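Local coordinates for protein HTH-type dhaKLM operon transcriptional activator DhaS (Lactococcus lactis, PDB 2IU5) that activates transcription of the dhaKLM operon by binding an inverted repeat that partly overlaps the -35 promoter sequence, in complex with DhaQ and upon activation by dihydroxyacetone, at residues H112-Q117 with A155-S160; E66-E71 with L90-E95; I34-I39 with T49-F54. The protein carries 1 engineered substitution. All blocks are in the same frame, centred on the assembly; numbering follows the deposited sequence.

Interaction 1: H112-Q117 with A155-S160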
loop_
_atom_site.group_PDB
_atom_site.type_symbol
_atom_site.label_atom_id
_atom_site.label_comp_id
_atom_site.label_asym_id
_atom_site.label_seq_id
_atom_site.Cartn_x
_atom_site.Cartn_y
_atom_site.Cartn_z
ATOM N N HIS A 112 -6.026 -7.046 -3.914
ATOM C CA HIS A 112 -5.250 -6.896 -5.141
ATOM C C HIS A 112 -6.072 -6.241 -6.236
ATOM O O HIS A 112 -5.588 -5.362 -6.945
ATOM C CB HIS A 112 -4.702 -8.247 -5.585
ATOM C CG HIS A 112 -3.971 -8.974 -4.501
ATOM N ND1 HIS A 112 -2.908 -8.416 -3.821
ATOM C CD2 HIS A 112 -4.151 -10.209 -3.976
ATOM C CE1 HIS A 112 -2.465 -9.281 -2.923
ATOM N NE2 HIS A 112 -3.202 -10.376 -2.997
ATOM N N PHE A 113 -7.320 -6.671 -6.370
ATOM C CA PHE A 113 -8.241 -6.017 -7.281
ATOM C C PHE A 113 -8.377 -4.529 -6.918
ATOM O O PHE A 113 -8.385 -3.660 -7.786
ATOM C CB PHE A 113 -9.597 -6.721 -7.218
ATOM C CG PHE A 113 -10.621 -6.067 -8.072
ATOM C CD1 PHE A 113 -10.761 -6.417 -9.410
ATOM C CD2 PHE A 113 -11.440 -5.089 -7.536
ATOM C CE1 PHE A 113 -11.721 -5.794 -10.202
ATOM C CE2 PHE A 113 -12.396 -4.463 -8.315
ATOM C CZ PHE A 113 -12.537 -4.815 -9.645
ATOM N N PHE A 114 -8.479 -4.244 -5.623
ATOM C CA PHE A 114 -8.747 -2.880 -5.123
ATOM C C PHE A 114 -7.551 -2.001 -5.534
ATOM O O PHE A 114 -7.721 -0.866 -6.017
ATOM C CB PHE A 114 -8.919 -2.947 -3.604
ATOM C CG PHE A 114 -9.512 -1.717 -2.961
ATOM C CD1 PHE A 114 -10.733 -1.166 -3.360
ATOM C CD2 PHE A 114 -8.816 -1.107 -1.923
ATOM C CE1 PHE A 114 -11.238 -0.018 -2.720
ATOM C CE2 PHE A 114 -9.314 0.030 -1.283
ATOM C CZ PHE A 114 -10.523 0.576 -1.678
ATOM N N LEU A 115 -6.349 -2.534 -5.350
ATOM C CA LEU A 115 -5.149 -1.787 -5.698
ATOM C C LEU A 115 -5.160 -1.470 -7.183
ATOM O O LEU A 115 -4.850 -0.354 -7.582
ATOM C CB LEU A 115 -3.881 -2.541 -5.288
ATOM C CG LEU A 115 -2.574 -1.900 -5.772
ATOM C CD1 LEU A 115 -2.378 -0.550 -5.081
ATOM C CD2 LEU A 115 -1.408 -2.842 -5.485
ATOM N N ILE A 116 -5.520 -2.456 -7.995
ATOM C CA ILE A 116 -5.576 -2.247 -9.441
ATOM C C ILE A 116 -6.562 -1.123 -9.792
ATOM O O ILE A 116 -6.294 -0.328 -10.700
ATOM C CB ILE A 116 -5.931 -3.545 -10.151
ATOM C CG1 ILE A 116 -4.734 -4.506 -10.122
ATOM C CG2 ILE A 116 -6.297 -3.234 -11.599
ATOM C CD1 ILE A 116 -5.045 -5.900 -10.653
ATOM N N GLN A 117 -7.682 -1.043 -9.079
ATOM C CA GLN A 117 -8.641 0.059 -9.285
ATOM C C GLN A 117 -8.009 1.433 -9.060
ATOM O O GLN A 117 -8.214 2.376 -9.840
ATOM C CB GLN A 117 -9.876 -0.124 -8.429
ATOM C CG GLN A 117 -10.514 -1.497 -8.647
ATOM C CD GLN A 117 -10.523 -1.871 -10.103
ATOM O OE1 GLN A 117 -11.121 -1.186 -10.950
ATOM N NE2 GLN A 117 -9.856 -2.975 -10.427
ATOM N N ALA A 155 -4.029 1.834 0.533
ATOM C CA ALA A 155 -3.803 1.496 1.934
ATOM C C ALA A 155 -4.686 2.329 2.863
ATOM O O ALA A 155 -5.269 1.815 3.819
ATOM C CB ALA A 155 -2.333 1.709 2.292
ATOM N N ILE A 156 -4.774 3.620 2.571
ATOM C CA ILE A 156 -5.513 4.551 3.410
ATOM C C ILE A 156 -7.004 4.230 3.328
ATOM O O ILE A 156 -7.691 4.197 4.352
ATOM C CB ILE A 156 -5.278 5.994 2.957
ATOM C CG1 ILE A 156 -3.846 6.428 3.296
ATOM C CG2 ILE A 156 -6.324 6.908 3.569
ATOM C CD1 ILE A 156 -3.601 6.579 4.754
ATOM N N THR A 157 -7.503 3.987 2.125
ATOM C CA THR A 157 -8.945 3.762 1.970
ATOM C C THR A 157 -9.356 2.388 2.477
ATOM O O THR A 157 -10.398 2.251 3.117
ATOM C CB THR A 157 -9.431 3.992 0.526
ATOM O OG1 THR A 157 -8.751 3.088 -0.354
ATOM C CG2 THR A 157 -9.192 5.425 0.111
ATOM N N ARG A 158 -8.549 1.358 2.220
ATOM C CA ARG A 158 -8.802 0.066 2.856
ATOM C C ARG A 158 -8.893 0.178 4.374
ATOM O O ARG A 158 -9.825 -0.344 4.987
ATOM C CB ARG A 158 -7.730 -0.968 2.488
ATOM C CG ARG A 158 -7.923 -2.297 3.237
ATOM C CD ARG A 158 -6.877 -3.348 2.841
ATOM N NE ARG A 158 -6.928 -4.560 3.659
ATOM C CZ ARG A 158 -6.386 -4.689 4.867
ATOM N NH1 ARG A 158 -5.733 -3.678 5.435
ATOM N NH2 ARG A 158 -6.497 -5.845 5.517
ATOM N N GLU A 159 -7.936 0.848 4.996
ATOM C CA GLU A 159 -7.960 0.974 6.454
ATOM C C GLU A 159 -9.204 1.722 6.919
ATOM O O GLU A 159 -9.836 1.327 7.894
ATOM C CB GLU A 159 -6.699 1.665 6.968
ATOM C CG GLU A 159 -6.721 1.898 8.467
ATOM C CD GLU A 159 -5.489 2.644 8.947
ATOM O OE1 GLU A 159 -4.946 3.451 8.156
ATOM O OE2 GLU A 159 -5.073 2.420 10.105
ATOM N N SER A 160 -9.562 2.796 6.229
ATOM C CA SER A 160 -10.728 3.589 6.620
ATOM C C SER A 160 -12.003 2.748 6.499
ATOM O O SER A 160 -12.885 2.794 7.362
ATOM C CB SER A 160 -10.836 4.772 5.679
ATOM O OG SER A 160 -9.762 5.650 5.952
#

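Interaction 2: E66-E71 with L90-E95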
loop_
_atom_site.group_PDB
_atom_site.type_symbol
_atom_site.label_atom_id
_atom_site.label_comp_id
_atom_site.label_asym_id
_atom_site.label_seq_id
_atom_site.Cartn_x
_atom_site.Cartn_y
_atom_site.Cartn_z
ATOM N N GLU A 66 -16.453 -5.141 -11.089
ATOM C CA GLU A 66 -15.960 -4.689 -12.393
ATOM C C GLU A 66 -16.756 -3.482 -12.874
ATOM O O GLU A 66 -16.193 -2.505 -13.378
ATOM C CB GLU A 66 -16.112 -5.803 -13.410
ATOM C CG GLU A 66 -15.157 -6.942 -13.222
ATOM C CD GLU A 66 -15.443 -8.069 -14.203
ATOM O OE1 GLU A 66 -16.586 -8.178 -14.724
ATOM O OE2 GLU A 66 -14.507 -8.844 -14.444
ATOM N N ASN A 67 -18.066 -3.547 -12.719
ATOM C CA ASN A 67 -18.934 -2.509 -13.255
ATOM C C ASN A 67 -18.812 -1.221 -12.456
ATOM O O ASN A 67 -18.718 -0.138 -13.027
ATOM C CB ASN A 67 -20.380 -2.964 -13.152
ATOM C CG ASN A 67 -21.351 -1.867 -13.543
ATOM O OD1 ASN A 67 -21.629 -1.690 -14.725
ATOM N ND2 ASN A 67 -21.869 -1.123 -12.551
ATOM N N ASP A 68 -18.820 -1.328 -11.135
ATOM C CA ASP A 68 -18.986 -0.122 -10.324
ATOM C C ASP A 68 -17.716 0.727 -10.409
ATOM O O ASP A 68 -17.785 1.947 -10.561
ATOM C CB ASP A 68 -19.283 -0.475 -8.863
ATOM C CG ASP A 68 -20.739 -0.880 -8.643
ATOM O OD1 ASP A 68 -21.492 -1.028 -9.636
ATOM O OD2 ASP A 68 -21.107 -1.040 -7.466
ATOM N N PHE A 69 -16.551 0.091 -10.308
ATOM C CA PHE A 69 -15.301 0.839 -10.394
ATOM C C PHE A 69 -15.058 1.436 -11.766
ATOM O O PHE A 69 -14.584 2.569 -11.857
ATOM C CB PHE A 69 -14.113 0.016 -9.897
ATOM C CG PHE A 69 -14.114 -0.153 -8.403
ATOM C CD1 PHE A 69 -13.503 0.787 -7.583
ATOM C CD2 PHE A 69 -14.733 -1.254 -7.808
ATOM C CE1 PHE A 69 -13.513 0.620 -6.182
ATOM C CE2 PHE A 69 -14.746 -1.429 -6.415
ATOM C CZ PHE A 69 -14.139 -0.496 -5.602
ATOM N N ALA A 70 -15.371 0.704 -12.827
ATOM C CA ALA A 70 -15.260 1.273 -14.182
ATOM C C ALA A 70 -16.210 2.448 -14.392
ATOM O O ALA A 70 -15.855 3.450 -15.016
ATOM C CB ALA A 70 -15.532 0.198 -15.219
ATOM N N GLU A 71 -17.427 2.326 -13.866
ATOM C CA GLU A 71 -18.418 3.360 -14.061
ATOM C C GLU A 71 -17.937 4.638 -13.403
ATOM O O GLU A 71 -18.099 5.725 -13.968
ATOM C CB GLU A 71 -19.773 2.921 -13.530
ATOM C CG GLU A 71 -20.416 1.916 -14.456
ATOM C CD GLU A 71 -21.916 1.811 -14.282
ATOM O OE1 GLU A 71 -22.409 2.186 -13.190
ATOM O OE2 GLU A 71 -22.576 1.353 -15.250
ATOM N N LEU A 90 -14.761 8.061 -3.592
ATOM C CA LEU A 90 -14.770 8.102 -2.130
ATOM C C LEU A 90 -16.192 8.052 -1.571
ATOM O O LEU A 90 -16.454 7.339 -0.603
ATOM C CB LEU A 90 -14.037 9.345 -1.602
ATOM C CG LEU A 90 -12.556 9.353 -1.976
ATOM C CD1 LEU A 90 -11.912 10.679 -1.519
ATOM C CD2 LEU A 90 -11.799 8.151 -1.391
ATOM N N ARG A 91 -17.107 8.806 -2.166
ATOM C CA ARG A 91 -18.499 8.765 -1.753
ATOM C C ARG A 91 -19.113 7.380 -1.913
ATOM O O ARG A 91 -19.868 6.938 -1.052
ATOM C CB ARG A 91 -19.313 9.768 -2.555
ATOM C CG ARG A 91 -19.139 11.166 -2.040
ATOM C CD ARG A 91 -20.156 12.149 -2.610
ATOM N NE ARG A 91 -19.806 13.456 -2.102
ATOM C CZ ARG A 91 -20.210 14.588 -2.662
ATOM N NH1 ARG A 91 -20.982 14.544 -3.746
ATOM N NH2 ARG A 91 -19.848 15.743 -2.137
ATOM N N TYR A 92 -18.802 6.698 -3.003
ATOM C CA TYR A 92 -19.313 5.356 -3.253
ATOM C C TYR A 92 -18.815 4.417 -2.177
ATOM O O TYR A 92 -19.576 3.593 -1.640
ATOM C CB TYR A 92 -18.829 4.906 -4.629
ATOM C CG TYR A 92 -18.986 3.412 -4.893
ATOM C CD1 TYR A 92 -20.206 2.880 -5.304
ATOM C CD2 TYR A 92 -17.904 2.550 -4.734
ATOM C CE1 TYR A 92 -20.338 1.513 -5.550
ATOM C CE2 TYR A 92 -18.018 1.194 -4.972
ATOM C CZ TYR A 92 -19.237 0.687 -5.378
ATOM O OH TYR A 92 -19.305 -0.664 -5.602
ATOM N N LEU A 93 -17.534 4.521 -1.839
ATOM C CA LEU A 93 -16.963 3.627 -0.824
ATOM C C LEU A 93 -17.559 3.927 0.544
ATOM O O LEU A 93 -17.792 3.002 1.335
ATOM C CB LEU A 93 -15.432 3.712 -0.778
ATOM C CG LEU A 93 -14.827 3.218 -2.093
ATOM C CD1 LEU A 93 -13.341 3.557 -2.070
ATOM C CD2 LEU A 93 -15.005 1.720 -2.262
ATOM N N ASP A 94 -17.820 5.196 0.850
ATOM C CA ASP A 94 -18.486 5.531 2.115
ATOM C C ASP A 94 -19.925 4.969 2.194
ATOM O O ASP A 94 -20.324 4.401 3.212
ATOM C CB ASP A 94 -18.556 7.051 2.288
ATOM C CG ASP A 94 -17.288 7.646 2.853
ATOM O OD1 ASP A 94 -16.439 6.876 3.369
ATOM O OD2 ASP A 94 -17.142 8.894 2.776
ATOM N N GLU A 95 -20.692 5.143 1.122
ATOM C CA GLU A 95 -22.063 4.664 1.071
ATOM C C GLU A 95 -22.063 3.155 1.227
ATOM O O GLU A 95 -22.919 2.587 1.929
ATOM C CB GLU A 95 -22.698 5.043 -0.260
ATOM C CG GLU A 95 -24.086 4.493 -0.411
ATOM C CD GLU A 95 -24.810 5.121 -1.579
ATOM O OE1 GLU A 95 -24.346 6.185 -2.047
ATOM O OE2 GLU A 95 -25.832 4.530 -2.005
#

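Interaction 3: I34-I39 with T49-F54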
loop_
_atom_site.group_PDB
_atom_site.type_symbol
_atom_site.label_atom_id
_atom_site.label_comp_id
_atom_site.label_asym_id
_atom_site.label_seq_id
_atom_site.Cartn_x
_atom_site.Cartn_y
_atom_site.Cartn_z
ATOM N N ILE A 34 -27.491 -14.132 2.434
ATOM C CA ILE A 34 -28.270 -13.573 1.345
ATOM C C ILE A 34 -28.409 -14.573 0.201
ATOM O O ILE A 34 -27.437 -14.845 -0.496
ATOM C CB ILE A 34 -27.610 -12.270 0.811
ATOM C CG1 ILE A 34 -27.553 -11.219 1.914
ATOM C CG2 ILE A 34 -28.385 -11.732 -0.385
ATOM C CD1 ILE A 34 -26.483 -10.195 1.598
ATOM N N SER A 35 -29.602 -15.124 0.005
ATOM C CA SER A 35 -29.771 -16.105 -1.075
ATOM C C SER A 35 -30.171 -15.416 -2.366
ATOM O O SER A 35 -30.571 -14.256 -2.364
ATOM C CB SER A 35 -30.893 -17.076 -0.707
ATOM O OG SER A 35 -32.097 -16.340 -0.563
ATOM N N VAL A 36 -30.070 -16.124 -3.493
ATOM C CA VAL A 36 -30.624 -15.611 -4.738
ATOM C C VAL A 36 -32.111 -15.285 -4.600
ATOM O O VAL A 36 -32.596 -14.272 -5.103
ATOM C CB VAL A 36 -30.379 -16.572 -5.895
ATOM C CG1 VAL A 36 -31.185 -16.152 -7.121
ATOM C CG2 VAL A 36 -28.892 -16.589 -6.233
ATOM N N SER A 37 -32.849 -16.149 -3.910
ATOM C CA SER A 37 -34.249 -15.837 -3.639
ATOM C C SER A 37 -34.390 -14.468 -2.962
ATOM O O SER A 37 -35.249 -13.681 -3.363
ATOM C CB SER A 37 -34.848 -16.940 -2.783
ATOM O OG SER A 37 -34.754 -18.173 -3.481
ATOM N N ASP A 38 -33.562 -14.186 -1.948
ATOM C CA ASP A 38 -33.639 -12.906 -1.231
ATOM C C ASP A 38 -33.358 -11.743 -2.188
ATOM O O ASP A 38 -34.075 -10.733 -2.187
ATOM C CB ASP A 38 -32.622 -12.823 -0.081
ATOM C CG ASP A 38 -32.899 -13.782 1.049
ATOM O OD1 ASP A 38 -34.089 -14.130 1.260
ATOM O OD2 ASP A 38 -31.922 -14.188 1.742
ATOM N N ILE A 39 -32.317 -11.890 -3.001
ATOM C CA ILE A 39 -31.929 -10.828 -3.939
ATOM C C ILE A 39 -33.080 -10.490 -4.864
ATOM O O ILE A 39 -33.400 -9.320 -5.089
ATOM C CB ILE A 39 -30.695 -11.241 -4.749
ATOM C CG1 ILE A 39 -29.493 -11.284 -3.809
ATOM C CG2 ILE A 39 -30.389 -10.222 -5.864
ATOM C CD1 ILE A 39 -28.284 -12.038 -4.420
ATOM N N THR A 49 -35.184 -15.255 -13.466
ATOM C CA THR A 49 -34.553 -14.253 -14.325
ATOM C C THR A 49 -33.091 -14.035 -13.925
ATOM O O THR A 49 -32.262 -13.700 -14.771
ATOM C CB THR A 49 -35.346 -12.924 -14.290
ATOM O OG1 THR A 49 -36.662 -13.153 -14.813
ATOM C CG2 THR A 49 -34.675 -11.864 -15.125
ATOM N N PHE A 50 -32.770 -14.224 -12.654
ATOM C CA PHE A 50 -31.389 -14.039 -12.178
ATOM C C PHE A 50 -30.454 -14.844 -13.051
ATOM O O PHE A 50 -29.356 -14.392 -13.378
ATOM C CB PHE A 50 -31.305 -14.524 -10.732
ATOM C CG PHE A 50 -29.934 -14.432 -10.087
ATOM C CD1 PHE A 50 -29.571 -13.298 -9.367
ATOM C CD2 PHE A 50 -29.029 -15.487 -10.187
ATOM C CE1 PHE A 50 -28.321 -13.201 -8.759
ATOM C CE2 PHE A 50 -27.777 -15.394 -9.578
ATOM C CZ PHE A 50 -27.426 -14.270 -8.875
ATOM N N TYR A 51 -30.885 -16.038 -13.444
ATOM C CA TYR A 51 -30.012 -16.983 -14.155
ATOM C C TYR A 51 -29.816 -16.698 -15.638
ATOM O O TYR A 51 -29.033 -17.364 -16.343
ATOM C CB TYR A 51 -30.563 -18.395 -13.891
ATOM C CG TYR A 51 -30.445 -18.650 -12.414
ATOM C CD1 TYR A 51 -29.215 -18.988 -11.851
ATOM C CD2 TYR A 51 -31.549 -18.546 -11.583
ATOM C CE1 TYR A 51 -29.099 -19.216 -10.481
ATOM C CE2 TYR A 51 -31.439 -18.774 -10.214
ATOM C CZ TYR A 51 -30.211 -19.110 -9.681
ATOM O OH TYR A 51 -30.084 -19.341 -8.327
ATOM N N ASN A 52 -30.525 -15.693 -16.135
ATOM C CA ASN A 52 -30.209 -15.198 -17.465
ATOM C C ASN A 52 -28.898 -14.436 -17.403
ATOM O O ASN A 52 -28.313 -14.159 -18.448
ATOM C CB ASN A 52 -31.321 -14.284 -17.956
ATOM C CG ASN A 52 -32.521 -15.061 -18.468
ATOM O OD1 ASN A 52 -33.662 -14.662 -18.262
ATOM N ND2 ASN A 52 -32.262 -16.175 -19.135
ATOM N N TYR A 53 -28.440 -14.103 -16.196
ATOM C CA TYR A 53 -27.326 -13.169 -16.032
ATOM C C TYR A 53 -26.187 -13.670 -15.145
ATOM O O TYR A 53 -25.025 -13.399 -15.433
ATOM C CB TYR A 53 -27.824 -11.831 -15.497
ATOM C CG TYR A 53 -28.913 -11.233 -16.352
ATOM C CD1 TYR A 53 -28.618 -10.666 -17.586
ATOM C CD2 TYR A 53 -30.237 -11.241 -15.928
ATOM C CE1 TYR A 53 -29.627 -10.117 -18.373
ATOM C CE2 TYR A 53 -31.250 -10.696 -16.708
ATOM C CZ TYR A 53 -30.937 -10.143 -17.914
ATOM O OH TYR A 53 -31.958 -9.605 -18.676
ATOM N N PHE A 54 -26.505 -14.392 -14.075
ATOM C CA PHE A 54 -25.488 -14.802 -13.108
ATOM C C PHE A 54 -25.766 -16.203 -12.630
ATOM O O PHE A 54 -26.924 -16.575 -12.518
ATOM C CB PHE A 54 -25.509 -13.894 -11.891
ATOM C CG PHE A 54 -25.376 -12.440 -12.234
ATOM C CD1 PHE A 54 -24.156 -11.938 -12.666
ATOM C CD2 PHE A 54 -26.464 -11.592 -12.122
ATOM C CE1 PHE A 54 -24.031 -10.591 -12.986
ATOM C CE2 PHE A 54 -26.338 -10.243 -12.441
ATOM C CZ PHE A 54 -25.114 -9.757 -12.873
#

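Interaction 1: H112-Q117 with A155-S160
Phe114 on helix 110-132 and Arg158 on helix 139-163 mark where the two backbones come closest, with their CA atoms 8.5 Å apart. Both helices belong to the C-terminal helical domain of the TetR fold, and Phe114 alone spans the gap between 112-117 and 155-160. Its CG stands anti to the backbone N (chi1 -166°), which carries the ring out toward the other helix. The far end of the ring meets Thr157: CE2 lies 3.2 Å from Thr157 OG1, and CZ is almost as near. This is packing against a hydroxyl, since Thr157 OG1 is hydrogen-bonded to Ile153 O one turn back on its own helix, a bond that satisfies the buried oxygen. At the ring edge, Phe114 CE2 approaches Arg158 N at 3.8 Å. Arg158 CB lies 4.2 Å from the same Phe114 CE2, while its guanidinium end leads away. Phe104 and Trp118 make edge-to-face pairs with Phe114, so the ring sits within an aromatic cluster. Helix 139-163 also faces the dimer partner, where Ala155 and Ile156 pack on Ala151 and Phe144 of the second subunit. Within 112-117, Gln117 NE2 donates to Phe113 O at 3.1 Å and also lies over the centre of the Phe113 ring, 3.3 Å above its plane. On the other helix, Ile156 O takes two bonds from one residue: Ser160 OG, at 3.0 Å, and Ser160 N reach it from opposite faces of its carbonyl plane.

Interaction 2: E66-E71 with L90-E95
Asp68 and Tyr92 face each other across the gap between 66-71 and 90-95, two helical segments running roughly antiparallel (145°) with their axes 11.5 Å apart at closest approach. CB of Asp68 points at the other helix and already touches the phenol, 3.3 Å from Tyr92 OH. CG follows, anti to the carbonyl carbon (chi1 -79°), and lies 3.4 Å from that same Tyr92 OH. At the tip the two oxygens part company. Asp68 OD2 accepts a short hydrogen bond from Tyr92 OH, 2.6 Å, on its anti lone pair, with the carboxylate turned nearly perpendicular to the phenol ring. OD1 also uses its anti lone pair, for the amide of the preceding residue: Asn67 ND2 lies 2.9 Å from Asp68 OD1. Lys23 adds a salt bridge to OD2, and Tyr100 a hydrogen bond to Tyr92 OH; the lysine and the phenol together probably stabilise the negative carboxylate in this buried setting. An alanine at Asp68 is likely to leave Lys23 without this counter-charge, and Tyr92 OH and Asn67 ND2 without the acceptor just described.

Beside this polar clasp the contact is oily. The edge of Tyr92 is directed at the face of Phe69 in a T-shaped pair, centroids 5.8 Å apart and planes at 79°. Phe69 CZ also meets Leu93 CD2 at 4.1 Å, while Phe113, Phe114 and Gln117 of helix 110-132 pack on the same phenylalanine. Helix 57-73 is thus fixed against helix 82-95 by a hydrogen bond to a carboxylate and by aromatic and apolar packing, in the TetR fold, where the helix following the helix-turn-helix joins the DNA-binding part to the C-terminal bundle.

Interaction 3: I34-I39 with T49-F54
Val36 and Phe50 approach with their CA atoms 7.6 Å apart, one at the start of helix 36-43 and the other in 49-54, within the predicted helix-turn-helix of this TetR-family regulator. The tight part of the contact is a methyl on a ring. Val36 CG1 sits over one face of Phe50 in a CH-pi contact, 3.9 Å from the centroid and 21° off the ring normal, displaced toward the CG side of the ring. The other methyl covers the far rim, with Val36 CG2 3.7 Å from Phe50 CE2. Phe50 reaches inward because its CG is anti to the backbone N (chi1 179°), and Phe54 CD2 lies over the rim of its opposite face. Ile39 and Phe54 also pack on Leu60 of helix 57-73.

The contact is loose at Ile39, whose CD1 is 4.5 Å from Phe50 CE1. On the more exposed flank Tyr51 still touches closely but covers less; its ring has Phe50 CD2 over the centre of one face. The phenol comes at Val36 from the opposite direction, with Tyr51 OH 3.6 Å from Val36 CG1, a touch of hydroxyl on methyl. Ser37, also partly exposed, has its CB directed away from 49-54, and its OG is hydrogen-bonded to Arg47.

Helix 36-43, which presents Val36, begins with a capping box: Ser35 OG accepts from Asp38 N at 3.0 Å, and in return Ser35 N donates to Asp38 OD2, also 3.0 Å, in a nearly straight bond that meets the carboxylate from above its plane.

How the interactions relate
Interactions 1 and 2 form one continuous core, their centres about 12 Å apart. Phe69 of interaction 2 is the shared piece: its CZ lies 4.1 Å from Phe114 CE1, and its CB 3.4 Å from Gln117 OE1. A second bridge joins Thr157 CG2 to Leu90 CD2, at 4.1 Å. Interaction 3 stands apart in the DNA-binding part, its centre about 22 Å from that of interaction 2 and about 28 Å from that of interaction 1, with no direct touch. Helix 57-73 spans the distance: its Leu60 packs on Ile39 and Phe54 of interaction 3, while further along the same helix carries Asp68 and Phe69 into the C-terminal helical core.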